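PDB 3QWT: putative GH105 family protein from Salmonella enterica subsp. enterica serovar Paratyphi A, which is of unknown function but, as a possible family GH105 member with an alpha/alpha toroid fold, probably acts as a glycoside hydrolase. Local coordinates for residues G103-N108 and I156-E161; V109-P114 and E135-W140; L118-E123 and L178-K183. One frame throughout, in Å; residues are numbered along the deposited sequence.

Overall arrangement
The three contacts follow one region of the alpha/alpha toroid from its connecting loops into its packed helices. Contact 1 joins the loop after helix 86-102 to the loop before strand 165-167, and contact 2, nested within the span it closes, sets the rest of the first loop against helix 131-143. Their centres are about 10 Å apart. Contact 3 pairs helix 114-125 with helix 170-184; its centre is about 11 Å from that of contact 2, which it meets through Ala138, and about 21 Å from that of contact 1. Residues far apart in sequence are thus brought together, contacts 1 and 2 where the second subunit packs and contact 3 within the chain.

Contact 1: G103-N108 and I156-E161; sequences GATTKN and ITLAEE
Two first torsions bring Asn108 and Leu158 together: Asn108 carries CG between its backbone N and carbonyl carbon (chi1 58°), and Leu158 carries CG anti to its carbonyl carbon (chi1 -86°). The two side chains then meet obliquely, with Asn108 ND2 3.4 Å from Leu158 CG. The same amide nitrogen approaches Leu158 N at 3.3 Å, but both are donors, and this is van der Waals contact rather than a hydrogen bond. At the root of the side chain, Asn108 CB packs 3.2 Å from Ile156 O, a carbonyl that accepts the backbone hydrogen bond of Val109 N. The other end of the amide faces its own loop: Asn108 OD1 accepts a hydrogen bond from Thr111 N and a weak one from Asn110 N, which fixes the rotation of the flat group while its ND2 side rests on leucine.

Leu158 extends the apolar part of the contact along the first loop. Its CD2 lies 3.6 Å from Thr106 OG1 and 4.1 Å from Thr105 OG1, two hydroxyls brushed by one methyl. Thr106 OG1 has its polar partner elsewhere, in Arg55 NH2. The loop holding the leucine is closed locally by Thr157 N bonding to Glu160 O.

The touching backbones run nearly antiparallel, 157° apart, yet no hydrogen bond links 103-108 to 156-161; within these residues the pairing is by packing, and the backbone bond comes one residue on, at Val109. Leu13 of the second subunit packs on Ile156, and the main-chain O of Phe381, the C-terminal residue of that subunit, accepts a hydrogen bond from Lys107 NZ. In the fold, this contact ties the connection between helices 86-102 and 114-125 to the long link from helix 131-143 to strand 165-167, with helix 131-143 lying against Thr105 and Lys107.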
# COMPACT_ATOMS: atom_id res chain seq x y z
N GLY A 103 4.68 46.30 0.38
CA GLY A 103 4.04 45.78 -0.81
C GLY A 103 4.97 44.94 -1.67
O GLY A 103 6.19 45.15 -1.68
N ALA A 104 4.41 43.99 -2.39
CA ALA A 104 5.22 43.07 -3.18
C ALA A 104 6.04 43.79 -4.23
O ALA A 104 5.53 44.67 -4.92
CB ALA A 104 4.34 42.05 -3.83
N THR A 105 7.31 43.42 -4.37
CA THR A 105 8.07 43.82 -5.55
C THR A 105 7.68 42.96 -6.75
O THR A 105 6.89 42.02 -6.62
CB THR A 105 9.58 43.65 -5.33
OG1 THR A 105 10.27 44.20 -6.46
CG2 THR A 105 9.93 42.18 -5.21
N THR A 106 8.25 43.27 -7.91
CA THR A 106 7.96 42.52 -9.13
C THR A 106 8.69 41.18 -9.15
O THR A 106 9.71 41.02 -8.49
CB THR A 106 8.29 43.33 -10.41
OG1 THR A 106 9.62 43.84 -10.31
CG2 THR A 106 7.32 44.51 -10.57
N LYS A 107 8.15 40.22 -9.90
CA LYS A 107 8.65 38.85 -9.90
C LYS A 107 9.73 38.58 -10.95
O LYS A 107 9.58 38.94 -12.12
CB LYS A 107 7.50 37.85 -10.08
CG LYS A 107 6.45 37.89 -8.96
CD LYS A 107 5.48 36.70 -9.08
CE LYS A 107 4.35 36.79 -8.06
NZ LYS A 107 3.40 37.90 -8.41
N ASN A 108 10.80 37.93 -10.52
CA ASN A 108 11.88 37.53 -11.41
C ASN A 108 12.79 36.53 -10.72
O ASN A 108 12.60 36.22 -9.54
CB ASN A 108 12.69 38.75 -11.88
CG ASN A 108 13.27 39.54 -10.73
OD1 ASN A 108 14.10 39.02 -9.96
ND2 ASN A 108 12.86 40.80 -10.60
N ILE A 156 15.73 35.85 -15.98
CA ILE A 156 15.16 37.18 -16.06
C ILE A 156 15.25 37.92 -14.73
O ILE A 156 14.97 37.38 -13.66
CB ILE A 156 13.70 37.18 -16.57
CG1 ILE A 156 13.21 38.63 -16.74
CG2 ILE A 156 12.80 36.46 -15.60
CD1 ILE A 156 11.80 38.72 -17.28
N THR A 157 15.62 39.18 -14.82
CA THR A 157 16.07 39.96 -13.68
C THR A 157 15.20 41.21 -13.47
O THR A 157 14.30 41.49 -14.27
CB THR A 157 17.54 40.29 -13.94
OG1 THR A 157 18.34 39.23 -13.41
CG2 THR A 157 17.97 41.62 -13.37
N LEU A 158 15.42 41.95 -12.38
CA LEU A 158 14.73 43.22 -12.18
C LEU A 158 15.02 44.14 -13.36
O LEU A 158 14.15 44.91 -13.79
CB LEU A 158 15.19 43.91 -10.89
CG LEU A 158 14.51 43.55 -9.56
CD1 LEU A 158 15.36 44.01 -8.39
CD2 LEU A 158 13.12 44.18 -9.47
N ALA A 159 16.25 44.04 -13.87
CA ALA A 159 16.80 45.01 -14.81
C ALA A 159 16.85 44.60 -16.29
O ALA A 159 16.83 45.46 -17.17
CB ALA A 159 18.20 45.42 -14.36
N GLU A 160 16.91 43.31 -16.57
CA GLU A 160 17.07 42.83 -17.94
C GLU A 160 16.22 41.60 -18.21
O GLU A 160 16.04 40.75 -17.33
CB GLU A 160 18.53 42.44 -18.19
CG GLU A 160 19.54 43.54 -17.88
CD GLU A 160 20.97 43.17 -18.34
OE1 GLU A 160 21.18 43.07 -19.57
OE2 GLU A 160 21.85 42.98 -17.46
N GLU A 161 15.71 41.50 -19.44
CA GLU A 161 15.07 40.27 -19.87
C GLU A 161 16.07 39.10 -19.89
O GLU A 161 15.78 38.02 -19.34
CB GLU A 161 14.44 40.43 -21.25
CG GLU A 161 13.11 41.13 -21.23
CD GLU A 161 12.38 41.03 -22.56
OE1 GLU A 161 12.73 40.14 -23.37
OE2 GLU A 161 11.46 41.86 -22.79

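Contact 2: V109-P114 and E135-W140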
# COMPACT_ATOMS: atom_id res chain seq x y z
N VAL A 109 13.81 36.04 -11.43
CA VAL A 109 14.66 34.98 -10.91
C VAL A 109 15.23 35.35 -9.55
O VAL A 109 15.36 34.51 -8.67
CB VAL A 109 15.79 34.59 -11.90
CG1 VAL A 109 16.83 35.70 -12.04
CG2 VAL A 109 16.46 33.30 -11.46
N ASN A 110 15.55 36.64 -9.37
CA ASN A 110 16.21 37.13 -8.15
C ASN A 110 15.30 37.48 -6.97
O ASN A 110 15.59 37.12 -5.82
CB ASN A 110 17.12 38.31 -8.46
CG ASN A 110 18.33 37.89 -9.30
OD1 ASN A 110 18.82 36.77 -9.18
ND2 ASN A 110 18.80 38.80 -10.16
N THR A 111 14.22 38.19 -7.24
CA THR A 111 13.30 38.54 -6.15
C THR A 111 12.61 37.29 -5.54
O THR A 111 11.95 37.37 -4.50
CB THR A 111 12.28 39.57 -6.62
OG1 THR A 111 11.54 39.04 -7.73
CG2 THR A 111 12.98 40.89 -7.04
N MSE A 112 12.80 36.15 -6.19
CA MSE A 112 12.29 34.85 -5.71
C MSE A 112 13.04 34.34 -4.48
O MSE A 112 12.45 33.73 -3.59
CB MSE A 112 12.37 33.82 -6.86
CG MSE A 112 12.00 32.38 -6.48
SE MSE A 112 10.05 32.09 -6.27
CE MSE A 112 9.50 32.60 -8.02
N ALA A 113 14.35 34.59 -4.45
CA ALA A 113 15.25 34.00 -3.44
C ALA A 113 14.74 34.03 -2.01
O ALA A 113 14.85 33.03 -1.30
CB ALA A 113 16.64 34.64 -3.52
N PRO A 114 14.19 35.17 -1.56
CA PRO A 114 13.73 35.18 -0.16
C PRO A 114 12.64 34.13 0.17
O PRO A 114 12.42 33.84 1.34
CB PRO A 114 13.18 36.60 0.02
CG PRO A 114 14.03 37.43 -0.95
CD PRO A 114 14.23 36.53 -2.15
N GLU A 135 2.41 30.29 -2.45
CA GLU A 135 1.67 29.74 -3.58
C GLU A 135 1.79 30.63 -4.81
O GLU A 135 2.00 30.17 -5.91
CB GLU A 135 0.18 29.54 -3.26
CG GLU A 135 -0.08 28.51 -2.20
CD GLU A 135 -1.56 28.20 -2.04
OE1 GLU A 135 -2.39 29.10 -2.30
OE2 GLU A 135 -1.88 27.05 -1.65
N THR A 136 1.62 31.93 -4.61
CA THR A 136 1.60 32.81 -5.76
C THR A 136 2.93 32.80 -6.51
O THR A 136 2.94 32.65 -7.74
CB THR A 136 1.21 34.21 -5.37
OG1 THR A 136 -0.03 34.16 -4.65
CG2 THR A 136 1.05 35.04 -6.63
N TRP A 137 4.04 32.90 -5.78
CA TRP A 137 5.36 33.00 -6.40
C TRP A 137 5.84 31.67 -6.98
O TRP A 137 6.46 31.65 -8.04
CB TRP A 137 6.38 33.57 -5.40
CG TRP A 137 6.32 35.09 -5.21
CD1 TRP A 137 5.34 35.79 -4.57
CD2 TRP A 137 7.29 36.05 -5.61
NE1 TRP A 137 5.65 37.13 -4.56
CE2 TRP A 137 6.84 37.32 -5.21
CE3 TRP A 137 8.52 35.96 -6.29
CZ2 TRP A 137 7.55 38.48 -5.45
CZ3 TRP A 137 9.23 37.13 -6.53
CH2 TRP A 137 8.74 38.37 -6.12
N ALA A 138 5.57 30.58 -6.28
CA ALA A 138 5.91 29.27 -6.84
C ALA A 138 5.07 29.02 -8.09
O ALA A 138 5.58 28.53 -9.09
CB ALA A 138 5.70 28.15 -5.82
N GLU A 139 3.79 29.36 -8.03
CA GLU A 139 2.93 29.19 -9.20
C GLU A 139 3.46 30.02 -10.37
O GLU A 139 3.40 29.57 -11.52
CB GLU A 139 1.47 29.58 -8.90
CG GLU A 139 0.63 28.45 -8.33
CD GLU A 139 0.55 27.24 -9.28
OE1 GLU A 139 0.02 27.38 -10.41
OE2 GLU A 139 1.03 26.15 -8.89
N TRP A 140 3.98 31.22 -10.07
CA TRP A 140 4.58 32.06 -11.10
C TRP A 140 5.81 31.40 -11.72
O TRP A 140 5.98 31.39 -12.94
CB TRP A 140 4.99 33.41 -10.52
CG TRP A 140 5.91 34.19 -11.44
CD1 TRP A 140 5.53 35.03 -12.44
CD2 TRP A 140 7.35 34.20 -11.43
NE1 TRP A 140 6.65 35.56 -13.06
CE2 TRP A 140 7.77 35.06 -12.46
CE3 TRP A 140 8.32 33.56 -10.65
CZ2 TRP A 140 9.13 35.31 -12.74
CZ3 TRP A 140 9.66 33.79 -10.93
CH2 TRP A 140 10.05 34.67 -11.96
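Met112, a selenomethionine here, and Trp137 lie alongside each other, their side chains pointing opposite ways, and join a type I beta turn (Asn110 to Ala113) to helix 131-143 of the alpha/alpha toroid. Met112 CB lies 4.4 Å from Trp137 CE3. CG, anti to the backbone N (chi1 174°), carries the chain on toward the helix without a close partner there. A bend at chi2 (76°) then places SE, which lies 4.0 Å from Trp137 O and close to Trp137 CB. The terminal methyl is less certain: its modelled approach to the edge of the Trp140 ring is too short for two carbons, so the position of CE is doubtful, and its contact with the edge of the Trp137 ring, roughly 3.9 Å from CE to CE3, is only approximate.

Beside the methionine, Thr111 crosses Trp137 at about a right angle and meets the rim of its six-membered ring, with OG1 3.2 Å from CZ3 and near the ring plane. That hydroxyl is hydrogen-bonded to Thr106 O, and Thr111 O to Trp65 NE1, so the polar groups of this buried threonine are paired while its side chain packs on an indole edge. Lys107 adds a cation-pi contact to Trp137. On the pyrrole side of the same indole, NE1 is hydrogen-bonded to OXT of Phe381 of the second subunit.

Contact 3: L118-E123 and L178-K183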
# COMPACT_ATOMS: atom_id res chain seq x y z
N LEU A 118 11.26 32.01 3.68
CA LEU A 118 9.87 32.12 4.09
C LEU A 118 9.25 30.72 4.17
O LEU A 118 8.45 30.42 5.08
CB LEU A 118 9.08 32.98 3.10
CG LEU A 118 7.70 33.34 3.64
CD1 LEU A 118 7.76 34.21 4.91
CD2 LEU A 118 6.85 33.99 2.54
N ALA A 119 9.63 29.87 3.22
CA ALA A 119 9.11 28.51 3.21
C ALA A 119 9.44 27.84 4.53
O ALA A 119 8.58 27.22 5.14
CB ALA A 119 9.66 27.69 2.02
N TYR A 120 10.68 27.98 4.98
CA TYR A 120 11.09 27.38 6.24
C TYR A 120 10.34 28.00 7.42
O TYR A 120 10.00 27.32 8.38
CB TYR A 120 12.58 27.53 6.46
CG TYR A 120 13.42 26.45 5.82
CD1 TYR A 120 14.12 26.69 4.63
CD2 TYR A 120 13.52 25.19 6.39
CE1 TYR A 120 14.91 25.71 4.04
CE2 TYR A 120 14.29 24.19 5.81
CZ TYR A 120 14.99 24.46 4.64
OH TYR A 120 15.76 23.48 4.05
N ARG A 121 10.10 29.30 7.36
CA ARG A 121 9.41 29.95 8.46
C ARG A 121 7.95 29.51 8.49
O ARG A 121 7.38 29.29 9.55
CB ARG A 121 9.55 31.48 8.41
CG ARG A 121 10.98 31.99 8.69
CD ARG A 121 11.45 31.67 10.11
NE ARG A 121 10.68 32.39 11.13
CZ ARG A 121 10.21 31.84 12.25
NH1 ARG A 121 10.41 30.56 12.49
NH2 ARG A 121 9.51 32.58 13.11
N TYR A 122 7.34 29.36 7.32
CA TYR A 122 5.97 28.86 7.27
C TYR A 122 5.91 27.44 7.81
O TYR A 122 4.98 27.07 8.52
CB TYR A 122 5.41 28.90 5.85
CG TYR A 122 4.04 28.30 5.75
CD1 TYR A 122 2.95 28.92 6.35
CD2 TYR A 122 3.83 27.11 5.06
CE1 TYR A 122 1.69 28.37 6.28
CE2 TYR A 122 2.57 26.55 4.98
CZ TYR A 122 1.50 27.19 5.59
OH TYR A 122 0.24 26.64 5.51
N GLU A 123 6.91 26.63 7.47
CA GLU A 123 6.99 25.26 7.95
C GLU A 123 6.93 25.19 9.49
O GLU A 123 6.18 24.39 10.04
CB GLU A 123 8.26 24.59 7.44
CG GLU A 123 8.42 23.15 7.88
CD GLU A 123 9.58 22.45 7.18
OE1 GLU A 123 9.44 21.27 6.80
OE2 GLU A 123 10.64 23.09 7.01
N LEU A 178 11.98 26.82 -5.20
CA LEU A 178 10.86 26.09 -5.78
C LEU A 178 10.78 24.65 -5.27
O LEU A 178 9.73 24.17 -4.89
CB LEU A 178 10.94 26.10 -7.31
CG LEU A 178 9.88 25.24 -7.98
CD1 LEU A 178 8.45 25.76 -7.69
CD2 LEU A 178 10.16 25.20 -9.46
N ALA A 179 11.92 23.96 -5.28
CA ALA A 179 12.05 22.65 -4.66
C ALA A 179 11.56 22.65 -3.20
O ALA A 179 10.79 21.78 -2.80
CB ALA A 179 13.51 22.22 -4.70
N LYS A 180 12.00 23.62 -2.41
CA LYS A 180 11.66 23.56 -1.00
C LYS A 180 10.14 23.70 -0.84
O LYS A 180 9.50 22.92 -0.12
CB LYS A 180 12.41 24.62 -0.19
CG LYS A 180 11.89 24.82 1.23
CD LYS A 180 11.96 23.55 2.06
CE LYS A 180 11.65 23.84 3.55
NZ LYS A 180 11.63 22.63 4.44
N ILE A 181 9.57 24.65 -1.57
CA ILE A 181 8.13 24.89 -1.49
C ILE A 181 7.35 23.66 -1.96
O ILE A 181 6.32 23.33 -1.38
CB ILE A 181 7.73 26.13 -2.32
CG1 ILE A 181 8.41 27.37 -1.75
CG2 ILE A 181 6.22 26.32 -2.30
CD1 ILE A 181 8.01 28.65 -2.42
N GLY A 182 7.86 23.00 -2.99
CA GLY A 182 7.22 21.81 -3.54
C GLY A 182 7.13 20.72 -2.48
O GLY A 182 6.07 20.12 -2.27
N LYS A 183 8.24 20.46 -1.81
CA LYS A 183 8.23 19.55 -0.69
C LYS A 183 7.26 20.04 0.39
O LYS A 183 6.38 19.30 0.83
CB LYS A 183 9.64 19.40 -0.15
CG LYS A 183 10.56 18.60 -1.07
CD LYS A 183 10.03 17.16 -1.21
CE LYS A 183 10.86 16.31 -2.16
NZ LYS A 183 10.44 14.87 -2.03
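Lys180 lays its CE over the centre of the Tyr120 ring, 3.5 Å from the ring centroid, in a CH-pi contact that covers one face. The two side chains cross at about a right angle. One bond farther on, NZ has moved away from the ring axis and forms an off-centre cation-pi contact, 3.9 Å from the centroid of Tyr120 and over the CE2 side of the ring. A bend at chi2 (59°) places CD, and the extended remainder of the lysine chain runs out across the tyrosine.

The ammonium also meets Glu123, one turn of helix beyond Ala119. NZ of Lys180 donates to OE2 of Glu123 at 2.8 Å in a salt bridge, meeting the oxygen from above the carboxylate plane, 40° out of it. The lysine is buried, and its charge is paired with the carboxylate of Glu123 and further stabilised by the Tyr120 ring, which would be expected to favour the protonated form. The ring of Tyr77 also meets that of Tyr120.

Closer to the backbone the packing is apolar. Ala119 CB touches Lys180 CG at 3.7 Å and Ile181 CG1 at 4.0 Å; the small alanine lets the main chains approach to 6.0 Å between the CA atoms of Ala119 and Ile181. The axes of the two short segments come within 9.8 Å and run in the same direction, 20° apart. Leu247 of helix 231-248 packs on Lys180, and Leu134 of helix 131-143 on Ile181. Side-by-side helices running the same way, with an antiparallel helix between them in sequence, are characteristic of one layer of an alpha/alpha toroid.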